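Local coordinates for protein prolyl endopeptidase (Myxococcus xanthus, PDB 2BKL) that probably cleaves oligopeptides after proline, and less readily after alanine, as a serine endopeptidase of the S9A family, at residues A[62-65]-A[66-70]; A[520-524]-A[525-529]; A[75-79]-A[80-84]; A[620-623]-A[624-628]; A[336-340]-A[341-345]. All blocks are in the same frame, centred on the assembly; numbering follows the deposited sequence.

Contact 1 of 5, residues A[62-65]-A[66-70]; sequences RFKE and LFYTD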
# COMPACT_ATOMS: atom_id res chain seq x y z
N ARG A 62 -9.67 -24.03 -7.61
CA ARG A 62 -8.29 -23.96 -7.16
C ARG A 62 -8.09 -22.76 -6.23
O ARG A 62 -7.42 -22.87 -5.19
CB ARG A 62 -7.34 -23.89 -8.37
CG ARG A 62 -5.85 -23.88 -8.02
CD ARG A 62 -5.39 -25.05 -7.12
NE ARG A 62 -3.94 -25.03 -6.94
CZ ARG A 62 -3.31 -25.55 -5.88
NH1 ARG A 62 -3.99 -26.14 -4.91
NH2 ARG A 62 -1.99 -25.47 -5.81
N PHE A 63 -8.67 -21.62 -6.59
CA PHE A 63 -8.57 -20.42 -5.75
C PHE A 63 -9.31 -20.63 -4.42
O PHE A 63 -8.90 -20.11 -3.40
CB PHE A 63 -9.07 -19.17 -6.47
CG PHE A 63 -8.17 -18.69 -7.58
CD1 PHE A 63 -6.80 -18.63 -7.41
CD2 PHE A 63 -8.70 -18.28 -8.78
CE1 PHE A 63 -5.97 -18.15 -8.42
CE2 PHE A 63 -7.86 -17.81 -9.81
CZ PHE A 63 -6.51 -17.76 -9.62
N LYS A 64 -10.37 -21.43 -4.41
CA LYS A 64 -11.04 -21.75 -3.15
C LYS A 64 -10.11 -22.56 -2.22
O LYS A 64 -10.03 -22.31 -1.03
CB LYS A 64 -12.36 -22.47 -3.41
CG LYS A 64 -13.27 -22.48 -2.20
CD LYS A 64 -14.62 -23.11 -2.53
CE LYS A 64 -15.40 -23.41 -1.25
NZ LYS A 64 -14.85 -24.60 -0.56
N GLU A 65 -9.37 -23.51 -2.79
CA GLU A 65 -8.41 -24.31 -2.06
C GLU A 65 -7.25 -23.45 -1.52
O GLU A 65 -6.71 -23.72 -0.44
CB GLU A 65 -7.91 -25.43 -2.99
CG GLU A 65 -6.82 -26.34 -2.50
CD GLU A 65 -6.58 -27.52 -3.45
OE1 GLU A 65 -6.79 -27.38 -4.70
OE2 GLU A 65 -6.16 -28.60 -2.96
N LEU A 66 -6.90 -22.39 -2.24
CA LEU A 66 -5.73 -21.59 -1.91
C LEU A 66 -6.03 -20.38 -1.04
O LEU A 66 -5.22 -20.02 -0.19
CB LEU A 66 -5.06 -21.08 -3.19
CG LEU A 66 -4.37 -22.13 -4.05
CD1 LEU A 66 -3.99 -21.54 -5.38
CD2 LEU A 66 -3.17 -22.72 -3.31
N PHE A 67 -7.16 -19.71 -1.26
CA PHE A 67 -7.41 -18.41 -0.62
C PHE A 67 -7.98 -18.51 0.79
O PHE A 67 -7.86 -17.57 1.57
CB PHE A 67 -8.34 -17.52 -1.45
CG PHE A 67 -7.73 -16.93 -2.68
CD1 PHE A 67 -6.46 -17.29 -3.14
CD2 PHE A 67 -8.46 -16.03 -3.41
CE1 PHE A 67 -5.93 -16.69 -4.29
CE2 PHE A 67 -7.96 -15.45 -4.57
CZ PHE A 67 -6.69 -15.80 -5.02
N TYR A 68 -8.68 -19.60 1.10
CA TYR A 68 -9.14 -19.82 2.48
C TYR A 68 -8.01 -20.51 3.20
O TYR A 68 -7.60 -21.60 2.82
CB TYR A 68 -10.41 -20.66 2.50
CG TYR A 68 -11.65 -19.94 2.03
CD1 TYR A 68 -12.29 -19.00 2.84
CD2 TYR A 68 -12.20 -20.19 0.76
CE1 TYR A 68 -13.44 -18.34 2.40
CE2 TYR A 68 -13.32 -19.54 0.31
CZ TYR A 68 -13.96 -18.60 1.11
OH TYR A 68 -15.09 -17.94 0.63
N THR A 69 -7.44 -19.84 4.20
CA THR A 69 -6.31 -20.39 4.94
C THR A 69 -6.53 -20.29 6.44
O THR A 69 -7.38 -19.54 6.92
CB THR A 69 -5.00 -19.64 4.63
OG1 THR A 69 -5.06 -18.35 5.21
CG2 THR A 69 -4.82 -19.41 3.15
N ASP A 70 -5.72 -21.07 7.14
CA ASP A 70 -5.50 -20.93 8.57
C ASP A 70 -4.22 -20.15 8.70
O ASP A 70 -3.16 -20.61 8.26
CB ASP A 70 -5.31 -22.30 9.23
CG ASP A 70 -6.55 -23.10 9.23
OD1 ASP A 70 -7.58 -22.61 9.74
OD2 ASP A 70 -6.62 -24.24 8.69
O HOH W 1 -5.26 -23.08 1.75

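Contact 2 of 5, residues A[520-524]-A[525-529]; sequences KYTQP and KRLAI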
# COMPACT_ATOMS: atom_id res chain seq x y z
N LYS A 520 13.81 -14.45 -24.05
CA LYS A 520 13.13 -15.67 -24.52
C LYS A 520 12.10 -16.22 -23.53
O LYS A 520 11.74 -17.38 -23.60
CB LYS A 520 14.14 -16.75 -24.95
CG LYS A 520 15.13 -16.29 -26.02
CD LYS A 520 14.46 -15.91 -27.32
CE LYS A 520 15.50 -15.73 -28.44
NZ LYS A 520 15.00 -14.84 -29.52
N TYR A 521 11.59 -15.38 -22.64
CA TYR A 521 10.47 -15.81 -21.83
C TYR A 521 9.18 -15.76 -22.64
O TYR A 521 8.34 -16.63 -22.52
CB TYR A 521 10.30 -14.95 -20.59
CG TYR A 521 11.45 -15.05 -19.61
CD1 TYR A 521 11.50 -16.08 -18.68
CD2 TYR A 521 12.47 -14.10 -19.59
CE1 TYR A 521 12.55 -16.19 -17.78
CE2 TYR A 521 13.52 -14.21 -18.71
CZ TYR A 521 13.54 -15.23 -17.78
OH TYR A 521 14.58 -15.36 -16.86
N THR A 522 9.04 -14.75 -23.46
CA THR A 522 7.73 -14.42 -24.01
C THR A 522 7.84 -13.61 -25.29
O THR A 522 8.93 -13.37 -25.82
CB THR A 522 6.91 -13.71 -22.92
OG1 THR A 522 5.52 -13.62 -23.27
CG2 THR A 522 7.36 -12.30 -22.65
N GLN A 523 6.69 -13.19 -25.79
CA GLN A 523 6.60 -12.27 -26.95
C GLN A 523 5.45 -11.31 -26.67
O GLN A 523 4.62 -11.58 -25.79
CB GLN A 523 6.40 -13.02 -28.27
CG GLN A 523 5.19 -13.91 -28.28
CD GLN A 523 4.95 -14.56 -29.63
OE1 GLN A 523 4.88 -13.86 -30.65
NE2 GLN A 523 4.82 -15.88 -29.65
N PRO A 524 5.41 -10.16 -27.35
CA PRO A 524 4.37 -9.17 -27.03
C PRO A 524 2.94 -9.73 -26.95
O PRO A 524 2.20 -9.40 -26.01
CB PRO A 524 4.54 -8.14 -28.15
CG PRO A 524 6.00 -8.20 -28.44
CD PRO A 524 6.35 -9.64 -28.37
N LYS A 525 2.53 -10.58 -27.89
CA LYS A 525 1.14 -11.09 -27.89
C LYS A 525 0.85 -12.06 -26.76
O LYS A 525 -0.32 -12.47 -26.55
CB LYS A 525 0.76 -11.72 -29.25
CG LYS A 525 1.37 -13.08 -29.53
CD LYS A 525 1.02 -13.60 -30.96
CE LYS A 525 1.67 -12.78 -32.09
NZ LYS A 525 1.90 -13.58 -33.34
N ARG A 526 1.89 -12.45 -26.03
CA ARG A 526 1.75 -13.32 -24.89
C ARG A 526 2.11 -12.62 -23.57
O ARG A 526 2.22 -13.27 -22.53
CB ARG A 526 2.68 -14.52 -25.08
CG ARG A 526 2.33 -15.38 -26.29
CD ARG A 526 1.17 -16.30 -26.02
NE ARG A 526 1.65 -17.53 -25.41
CZ ARG A 526 0.90 -18.59 -25.12
NH1 ARG A 526 -0.41 -18.55 -25.26
NH2 ARG A 526 1.47 -19.68 -24.63
N LEU A 527 2.26 -11.30 -23.61
CA LEU A 527 2.66 -10.52 -22.44
C LEU A 527 1.53 -9.65 -21.94
O LEU A 527 0.98 -8.84 -22.69
CB LEU A 527 3.87 -9.64 -22.80
CG LEU A 527 4.38 -8.69 -21.70
CD1 LEU A 527 4.85 -9.47 -20.50
CD2 LEU A 527 5.47 -7.78 -22.22
N ALA A 528 1.23 -9.78 -20.67
CA ALA A 528 0.27 -8.90 -19.97
C ALA A 528 1.00 -8.08 -18.91
O ALA A 528 1.99 -8.51 -18.31
CB ALA A 528 -0.81 -9.73 -19.32
N ILE A 529 0.48 -6.88 -18.67
CA ILE A 529 0.92 -6.03 -17.58
C ILE A 529 -0.21 -5.76 -16.63
O ILE A 529 -1.37 -5.66 -17.02
CB ILE A 529 1.56 -4.74 -18.07
CG1 ILE A 529 0.65 -3.94 -19.03
CG2 ILE A 529 2.92 -5.04 -18.69
CD1 ILE A 529 1.19 -2.60 -19.40
O HOH W 2 4.06 -11.15 -30.30

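Contact 3 of 5, residues A[75-79]-A[80-84]; sequences PSRRN and GRFFY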
# COMPACT_ATOMS: atom_id res chain seq x y z
N PRO A 75 1.86 -11.43 17.36
CA PRO A 75 1.06 -11.00 18.51
C PRO A 75 1.47 -9.65 19.09
O PRO A 75 2.66 -9.29 19.10
CB PRO A 75 1.30 -12.12 19.52
CG PRO A 75 2.66 -12.65 19.19
CD PRO A 75 2.91 -12.38 17.76
N SER A 76 0.48 -8.88 19.50
CA SER A 76 0.70 -7.71 20.36
C SER A 76 0.59 -8.12 21.83
O SER A 76 -0.42 -8.68 22.25
CB SER A 76 -0.27 -6.61 20.02
OG SER A 76 0.03 -6.22 18.69
N ARG A 77 1.61 -7.84 22.61
CA ARG A 77 1.68 -8.27 23.99
C ARG A 77 1.49 -7.09 24.92
O ARG A 77 2.17 -6.06 24.78
CB ARG A 77 3.02 -8.92 24.27
CG ARG A 77 3.25 -10.15 23.43
CD ARG A 77 4.55 -10.84 23.74
NE ARG A 77 4.65 -11.19 25.16
CZ ARG A 77 5.79 -11.54 25.77
NH1 ARG A 77 6.94 -11.60 25.09
NH2 ARG A 77 5.78 -11.86 27.06
N ARG A 78 0.54 -7.19 25.83
CA ARG A 78 0.23 -6.12 26.77
C ARG A 78 -0.15 -6.71 28.09
O ARG A 78 -1.15 -7.44 28.17
CB ARG A 78 -0.96 -5.30 26.26
CG ARG A 78 -0.77 -4.62 24.90
CD ARG A 78 0.20 -3.49 24.93
NE ARG A 78 0.18 -2.69 23.69
CZ ARG A 78 1.00 -2.86 22.67
NH1 ARG A 78 1.87 -3.86 22.65
NH2 ARG A 78 0.89 -2.04 21.62
N ASN A 79 0.64 -6.43 29.13
CA ASN A 79 0.31 -6.82 30.49
C ASN A 79 -0.04 -8.31 30.63
O ASN A 79 -1.00 -8.68 31.31
CB ASN A 79 -0.82 -5.92 31.01
CG ASN A 79 -1.01 -5.98 32.52
OD1 ASN A 79 -0.10 -6.38 33.28
ND2 ASN A 79 -2.19 -5.59 32.98
N GLY A 80 0.76 -9.16 30.00
CA GLY A 80 0.61 -10.60 30.12
C GLY A 80 -0.40 -11.23 29.17
O GLY A 80 -0.53 -12.45 29.12
N ARG A 81 -1.09 -10.40 28.39
CA ARG A 81 -2.06 -10.87 27.41
C ARG A 81 -1.50 -10.74 26.01
O ARG A 81 -0.60 -9.95 25.74
CB ARG A 81 -3.33 -10.04 27.51
CG ARG A 81 -4.07 -10.26 28.80
CD ARG A 81 -5.32 -9.46 28.93
NE ARG A 81 -6.05 -9.91 30.10
CZ ARG A 81 -7.20 -9.39 30.49
NH1 ARG A 81 -7.78 -8.38 29.86
NH2 ARG A 81 -7.79 -9.90 31.56
N PHE A 82 -2.00 -11.57 25.11
CA PHE A 82 -1.59 -11.60 23.74
C PHE A 82 -2.80 -11.34 22.88
O PHE A 82 -3.87 -11.88 23.14
CB PHE A 82 -1.03 -12.98 23.37
CG PHE A 82 0.29 -13.29 23.98
CD1 PHE A 82 0.40 -13.59 25.32
CD2 PHE A 82 1.43 -13.34 23.19
CE1 PHE A 82 1.64 -13.90 25.89
CE2 PHE A 82 2.66 -13.66 23.75
CZ PHE A 82 2.75 -13.93 25.10
N PHE A 83 -2.61 -10.53 21.84
CA PHE A 83 -3.67 -10.13 20.93
C PHE A 83 -3.19 -10.33 19.52
O PHE A 83 -2.08 -9.92 19.17
CB PHE A 83 -4.02 -8.65 21.12
CG PHE A 83 -4.54 -8.31 22.48
CD1 PHE A 83 -3.69 -8.17 23.56
CD2 PHE A 83 -5.90 -8.19 22.71
CE1 PHE A 83 -4.19 -7.89 24.83
CE2 PHE A 83 -6.38 -7.90 23.99
CZ PHE A 83 -5.53 -7.76 25.01
N TYR A 84 -4.00 -10.94 18.66
CA TYR A 84 -3.54 -11.34 17.35
C TYR A 84 -4.73 -11.70 16.47
O TYR A 84 -5.80 -12.08 16.98
CB TYR A 84 -2.54 -12.54 17.46
CG TYR A 84 -3.11 -13.65 18.30
CD1 TYR A 84 -2.95 -13.64 19.67
CD2 TYR A 84 -3.90 -14.65 17.74
CE1 TYR A 84 -3.52 -14.59 20.46
CE2 TYR A 84 -4.47 -15.61 18.54
CZ TYR A 84 -4.28 -15.57 19.90
OH TYR A 84 -4.83 -16.51 20.73
O HOH W 3 2.05 -10.48 26.93

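Contact 4 of 5, residues A[620-623]-A[624-628]; sequences DPMH and ARKFV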
# COMPACT_ATOMS: atom_id res chain seq x y z
N ASP A 620 -10.45 8.48 -7.11
CA ASP A 620 -11.80 8.62 -7.63
C ASP A 620 -12.06 7.64 -8.77
O ASP A 620 -11.23 7.53 -9.68
CB ASP A 620 -12.03 10.05 -8.09
CG ASP A 620 -13.47 10.38 -8.23
OD1 ASP A 620 -14.08 9.86 -9.17
OD2 ASP A 620 -14.07 11.11 -7.41
N PRO A 621 -13.16 6.90 -8.73
CA PRO A 621 -13.49 5.97 -9.81
C PRO A 621 -13.69 6.61 -11.18
O PRO A 621 -13.70 5.91 -12.16
CB PRO A 621 -14.79 5.32 -9.32
CG PRO A 621 -14.70 5.44 -7.79
CD PRO A 621 -14.11 6.79 -7.61
N MET A 622 -13.76 7.93 -11.28
CA MET A 622 -14.00 8.56 -12.58
C MET A 622 -12.86 8.26 -13.58
O MET A 622 -13.08 8.23 -14.77
CB MET A 622 -14.25 10.07 -12.46
CG MET A 622 -13.04 10.91 -12.11
SD MET A 622 -12.09 11.34 -13.56
CE MET A 622 -10.95 12.55 -12.93
N HIS A 623 -11.63 8.08 -13.09
CA HIS A 623 -10.52 7.88 -13.97
C HIS A 623 -10.73 6.65 -14.85
O HIS A 623 -10.55 6.71 -16.06
CB HIS A 623 -9.20 7.70 -13.20
CG HIS A 623 -8.76 8.90 -12.44
ND1 HIS A 623 -8.02 9.92 -13.02
CD2 HIS A 623 -8.95 9.26 -11.14
CE1 HIS A 623 -7.76 10.83 -12.10
NE2 HIS A 623 -8.32 10.46 -10.95
N ALA A 624 -11.13 5.55 -14.24
CA ALA A 624 -11.34 4.31 -14.98
C ALA A 624 -12.51 4.47 -15.96
O ALA A 624 -12.48 3.94 -17.05
CB ALA A 624 -11.60 3.19 -13.98
N ARG A 625 -13.55 5.19 -15.58
CA ARG A 625 -14.68 5.38 -16.50
C ARG A 625 -14.27 6.15 -17.74
O ARG A 625 -14.57 5.74 -18.87
CB ARG A 625 -15.82 6.13 -15.82
CG ARG A 625 -16.44 5.47 -14.61
CD ARG A 625 -17.83 6.02 -14.21
NE ARG A 625 -17.77 7.34 -13.59
CZ ARG A 625 -17.65 7.62 -12.30
NH1 ARG A 625 -17.51 6.65 -11.41
NH2 ARG A 625 -17.65 8.88 -11.88
N LYS A 626 -13.62 7.28 -17.56
CA LYS A 626 -13.21 8.09 -18.71
C LYS A 626 -12.22 7.34 -19.61
O LYS A 626 -12.30 7.43 -20.85
CB LYS A 626 -12.63 9.42 -18.27
CG LYS A 626 -13.63 10.34 -17.55
CD LYS A 626 -13.30 11.82 -17.71
CE LYS A 626 -11.94 12.19 -17.19
NZ LYS A 626 -11.72 13.68 -17.21
N PHE A 627 -11.27 6.63 -19.01
CA PHE A 627 -10.27 5.93 -19.80
C PHE A 627 -10.89 4.79 -20.58
O PHE A 627 -10.58 4.64 -21.75
CB PHE A 627 -9.12 5.45 -18.91
CG PHE A 627 -7.93 4.92 -19.66
CD1 PHE A 627 -7.05 5.80 -20.28
CD2 PHE A 627 -7.69 3.55 -19.76
CE1 PHE A 627 -5.91 5.33 -20.91
CE2 PHE A 627 -6.57 3.07 -20.43
CZ PHE A 627 -5.70 3.95 -21.02
N VAL A 628 -11.75 4.00 -19.95
CA VAL A 628 -12.39 2.87 -20.67
C VAL A 628 -13.22 3.39 -21.84
O VAL A 628 -13.21 2.81 -22.93
CB VAL A 628 -13.18 1.91 -19.77
CG1 VAL A 628 -14.57 2.36 -19.50
CG2 VAL A 628 -13.22 0.51 -20.42
O HOH W 4 -10.25 5.18 -10.99
O HOH W 5 -16.77 9.45 -9.18

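Contact 5 of 5, residues A[336-340]-A[341-345]; sequences YLKDA and TSEVR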
# COMPACT_ATOMS: atom_id res chain seq x y z
N TYR A 336 17.38 -3.48 6.49
CA TYR A 336 18.09 -3.05 5.27
C TYR A 336 17.52 -3.78 4.05
O TYR A 336 16.94 -4.85 4.16
CB TYR A 336 19.57 -3.34 5.36
CG TYR A 336 20.32 -2.42 6.29
CD1 TYR A 336 20.80 -1.19 5.86
CD2 TYR A 336 20.54 -2.76 7.61
CE1 TYR A 336 21.51 -0.35 6.72
CE2 TYR A 336 21.19 -1.95 8.46
CZ TYR A 336 21.70 -0.73 8.01
OH TYR A 336 22.37 0.12 8.88
N LEU A 337 17.69 -3.15 2.89
CA LEU A 337 17.42 -3.76 1.60
C LEU A 337 18.69 -3.78 0.80
O LEU A 337 19.30 -2.72 0.58
CB LEU A 337 16.35 -2.97 0.87
CG LEU A 337 15.37 -3.72 -0.01
CD1 LEU A 337 14.48 -4.64 0.83
CD2 LEU A 337 14.51 -2.74 -0.81
N LYS A 338 19.12 -4.95 0.35
CA LYS A 338 20.30 -5.13 -0.51
C LYS A 338 19.77 -5.70 -1.82
O LYS A 338 19.24 -6.82 -1.83
CB LYS A 338 21.31 -6.10 0.12
CG LYS A 338 21.83 -5.66 1.49
CD LYS A 338 22.74 -6.72 2.17
CE LYS A 338 23.96 -7.09 1.32
NZ LYS A 338 24.84 -8.07 2.07
N ASP A 339 19.90 -4.93 -2.90
CA ASP A 339 19.31 -5.30 -4.19
C ASP A 339 17.88 -5.85 -4.03
O ASP A 339 17.55 -6.92 -4.52
CB ASP A 339 20.20 -6.29 -4.93
CG ASP A 339 21.50 -5.67 -5.38
OD1 ASP A 339 21.47 -4.58 -5.97
OD2 ASP A 339 22.60 -6.24 -5.20
N ALA A 340 17.06 -5.10 -3.32
CA ALA A 340 15.63 -5.39 -3.17
C ALA A 340 15.26 -6.60 -2.31
O ALA A 340 14.09 -7.00 -2.31
CB ALA A 340 14.95 -5.51 -4.52
N THR A 341 16.23 -7.16 -1.58
CA THR A 341 16.02 -8.25 -0.64
C THR A 341 16.43 -7.79 0.75
O THR A 341 17.47 -7.19 0.95
CB THR A 341 16.89 -9.43 -1.11
OG1 THR A 341 16.43 -9.88 -2.40
CG2 THR A 341 16.78 -10.63 -0.19
N SER A 342 15.62 -8.09 1.75
CA SER A 342 15.90 -7.52 3.05
C SER A 342 16.86 -8.35 3.89
O SER A 342 17.00 -9.57 3.73
CB SER A 342 14.64 -7.20 3.81
OG SER A 342 13.99 -8.38 4.14
N GLU A 343 17.55 -7.62 4.76
CA GLU A 343 18.45 -8.16 5.76
C GLU A 343 18.16 -7.41 7.04
O GLU A 343 17.93 -6.20 7.02
CB GLU A 343 19.91 -7.94 5.35
CG GLU A 343 20.93 -8.36 6.41
CD GLU A 343 22.32 -8.54 5.88
OE1 GLU A 343 22.60 -9.64 5.34
OE2 GLU A 343 23.14 -7.61 6.02
N VAL A 344 18.14 -8.11 8.16
CA VAL A 344 17.82 -7.51 9.44
C VAL A 344 19.04 -7.62 10.35
O VAL A 344 19.62 -8.68 10.53
CB VAL A 344 16.58 -8.15 10.06
CG1 VAL A 344 16.28 -7.52 11.43
CG2 VAL A 344 15.38 -7.98 9.11
N ARG A 345 19.44 -6.49 10.93
CA ARG A 345 20.64 -6.39 11.77
C ARG A 345 20.27 -5.84 13.14
O ARG A 345 19.50 -4.87 13.27
CB ARG A 345 21.66 -5.48 11.11
CG ARG A 345 22.11 -5.94 9.73
CD ARG A 345 23.20 -5.07 9.16
NE ARG A 345 23.40 -5.33 7.74
CZ ARG A 345 23.98 -4.49 6.88
NH1 ARG A 345 24.42 -3.31 7.27
NH2 ARG A 345 24.10 -4.84 5.61
O HOH W 6 24.30 -1.65 9.92
O HOH W 7 18.64 -9.55 -3.85

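Contact 1 of 5, residues A[62-65]-A[66-70]
Leu66 covers one face of the Arg62 guanidinium, its CD2 3.8 Å from Arg62 CZ, while the Glu65 carboxylate meets that group at the edge, in its plane. One face of the Phe67 ring carries Phe63 CB above its centre, and the Tyr68 ring turns an edge to Lys64 O. These are contacts of residues three or four apart at the C-terminal end of helix 56-67. A bend at chi2 (54°) folds Arg62 back over Leu66. Its NH1 forms a weak bond, part of a salt bridge, with Glu65 OE1 at 3.1 Å, and its NH2 donates to Pro409 O. A leucine here removes both donors and would probably leave Glu65 without its charged mate and the Pro409 carbonyl without this bond. Phe63 and Phe67 lie side by side, with Phe63 CD1 3.7 Å from Phe67 CZ and the ring planes oblique at 32°. Both touch Ser664 of helix 657-674, tying this helix end to the hydrolase part. Phe67 N donates to Phe63 O at 2.8 Å. Tyr68 leaves the helical path, its OH bonded to Glu92, and one water donates to both Glu65 O, at 2.7 Å, and Tyr68 O, at 3.0 Å.

Contact 2 of 5, residues A[520-524]-A[525-529]
Gln523 O accepts from Arg526 N at 2.9 Å and Pro524 O from Leu527 N at 3.1 Å, making two overlapping turns. They form the connection from helix 503-518 to strand 527-532 of the alpha/beta-hydrolase fold, the strand that runs toward Ser533 in the ligand pocket. Gln523 meets two side chains of the turn, those of Lys525 and Arg526. Its CG stands between the backbone N and the carbonyl carbon (chi1 56°), and from there the extended chain crosses both of them obliquely. Gln523 CG touches Arg526 CG at 3.8 Å, whereas Gln523 OE1 lies 3.7 Å from Lys525 CE. The amide and guanidinium planes stand 75° apart, and the two groups converge on Asn445: Gln523 NE2 donates to its OD1 and Arg526 NE to its backbone O. On the inner side Thr522 OG1 packs 3.5 Å from Arg526 CB, its hydrogen bond going to Ala446 O. The Leu527 side chain touches Ala513 of helix 503-518 and Thr448 of strand 448-451, placing the strand start between them. At the outer edge a water accepts from Lys525 N and donates to Gln523 OE1, each at 2.9 Å.

Contact 3 of 5, residues A[75-79]-A[80-84]
Arg77 runs alongside the Phe82 ring, and here the packing is close: Arg77 CD comes to 3.4 Å from Phe82 CE2 and Arg77 NE to 3.3 Å from Phe82 CZ. Guanidinium and ring planes are nearly parallel, 3° apart, but NE approaches the ring obliquely, so this is an arginine laid beside an aromatic ring with its planar end turned the same way. The bend at chi3 (56°) swings the guanidinium along the ring. Pro75 fills in at the ring edge, its CB 3.9 Å from Phe82 CD2 and in the ring plane. The reverse face of the sheet holds Ser76 and Phe83; the latter points an edge at Ser76 O and packs on Trp126 and Val128 of strand 121-128.

Ser76 and Phe83 exchange two backbone hydrogen bonds, as do Arg78 and Arg81, while Arg77 and Phe82 form the non-hydrogen-bonded pair between them. This two-residue hairpin links strands 71-78 and 81-87, the first two of a four-stranded antiparallel sheet, a blade of the beta-propeller.

Toward the exposed tip the side-chain packing gives way to a type I' turn at Asn79 and Gly80. Gly80 has positive phi (85°), and a CB on it would clash with Asn79 O. Asn79 ND2 donates to Asp131 O. Arg81, though next to the turn, is buried and forms a salt bridge with Asp155 through NH2. Between the tip and the Phe82 ring a water lies over a face of that ring, toward the rim, accepting from Arg77 NE at 3.2 Å and donating to Arg81 O at 3.0 Å.

Contact 4 of 5, residues A[620-623]-A[624-628]
Ala624 N bonds only weakly to Pro621 O, at 3.3 Å. The turn is the N-terminal end of helix 622-632, which forms the crossover of a beta-alpha-beta unit between strands 607-613 and 641-646 of the alpha/beta-hydrolase fold. Asp620 caps it, OD1 accepting from Met622 N at 2.9 Å through its anti lone pair. The Ala624 side chain touches Met610 of strand 607-613. Arg625 follows, bent at chi3 (-73°) so that its guanidinium lies back over the first turn: Met622 CA sits above its centre, 3.8 Å from Arg625 CZ, and Arg625 NH1 is 3.7 Å from Pro621 CB. In the guanidinium plane, NH2 donates to a water that in turn donates to Asp620 OD1, while NE bonds Leu27 O. A methionine in its place would probably leave Leu27 O without this donor and the cap carboxylate without the water-bridged positive charge. At Lys626, N donates almost straight to Met622 O at 3.0 Å; the side chain passes Met622, Lys626 CE 3.7 Å from Met622 SD, to salt bridges with Glu28, Asp561 and Asp22. Phe627 packs its side chain on Leu608 and Met543, and its N donates to His623 O at 3.0 Å.

Contact 5 of 5, residues A[336-340]-A[341-345]
Cation-pi stacking joins Tyr336 to Arg345, which lie diagonally across two antiparallel strands. The guanidinium rests on one face of the ring, Arg345 CZ 4.2 Å from the ring centroid and the planes 27° apart; NH1 is offset toward the rim, 3.7 Å from Tyr336 CE2. Arg345 is extended from CG to NE and crosses Tyr336 at about a right angle, which brings its flat end over the phenol.

Charge interactions fix the same guanidinium in rotation. NE and NH2 both grip one carboxylate oxygen, Glu343 OE2, side-on and in the guanidinium plane, with the NE bond at 2.9 Å and the NH2 bond at 3.0 Å; NH1 forms a salt bridge with Asp317 and also donates to a water. Lys338 lies across Glu343, but its NZ stays 4.3 Å from Glu343 OE1, beyond a salt bridge.

Van der Waals contact on the Leu337 and Ser342 face brings Leu337 CD1 3.9 Å from Ser342 CB; between the backbones, Ser342 CA makes a CA-H...O contact with Tyr336 O at 3.1 Å.

Among the polar bonds, the backbones of Tyr336 and Glu343 exchange two, as do those of Lys338 and Thr341. The water on Arg345 NH1 lies in the plane of the guanidinium and joins it to Tyr336 OH. Asp339, at the turn, bonds Tyr489 through OD1 and Gln419 through its backbone O, Gln419 belonging to strand 415-423 of the hydrolase sheet.

Such pairing, closed by a type I' turn over Asp339 and Ala340, is a two-residue beta hairpin, here the two middle strands of a four-stranded propeller blade.

In the fold
Contacts 3 and 5 are hairpin tips of two propeller blades, their centres 28 Å apart, whereas contacts 2 and 4 belong to the hydrolase fold, 27 Å apart between centres and about 10 Å at the nearest atoms. Contact 1 stands where the parts meet: helix 56-67 packs against hydrolase helices 469-473 and 657-674, then the chain continues into strand 71-78 of contact 3, 28 Å away between centres. Contacts 3 and 4 lie on opposite sides of the chain's centre. Contact 4 is near the bound Z-Ala-Pro, the His623 side chain being about 9 Å from it. Strand 527-532 of contact 2 runs to Ser533, which, with His651, lines the same pocket.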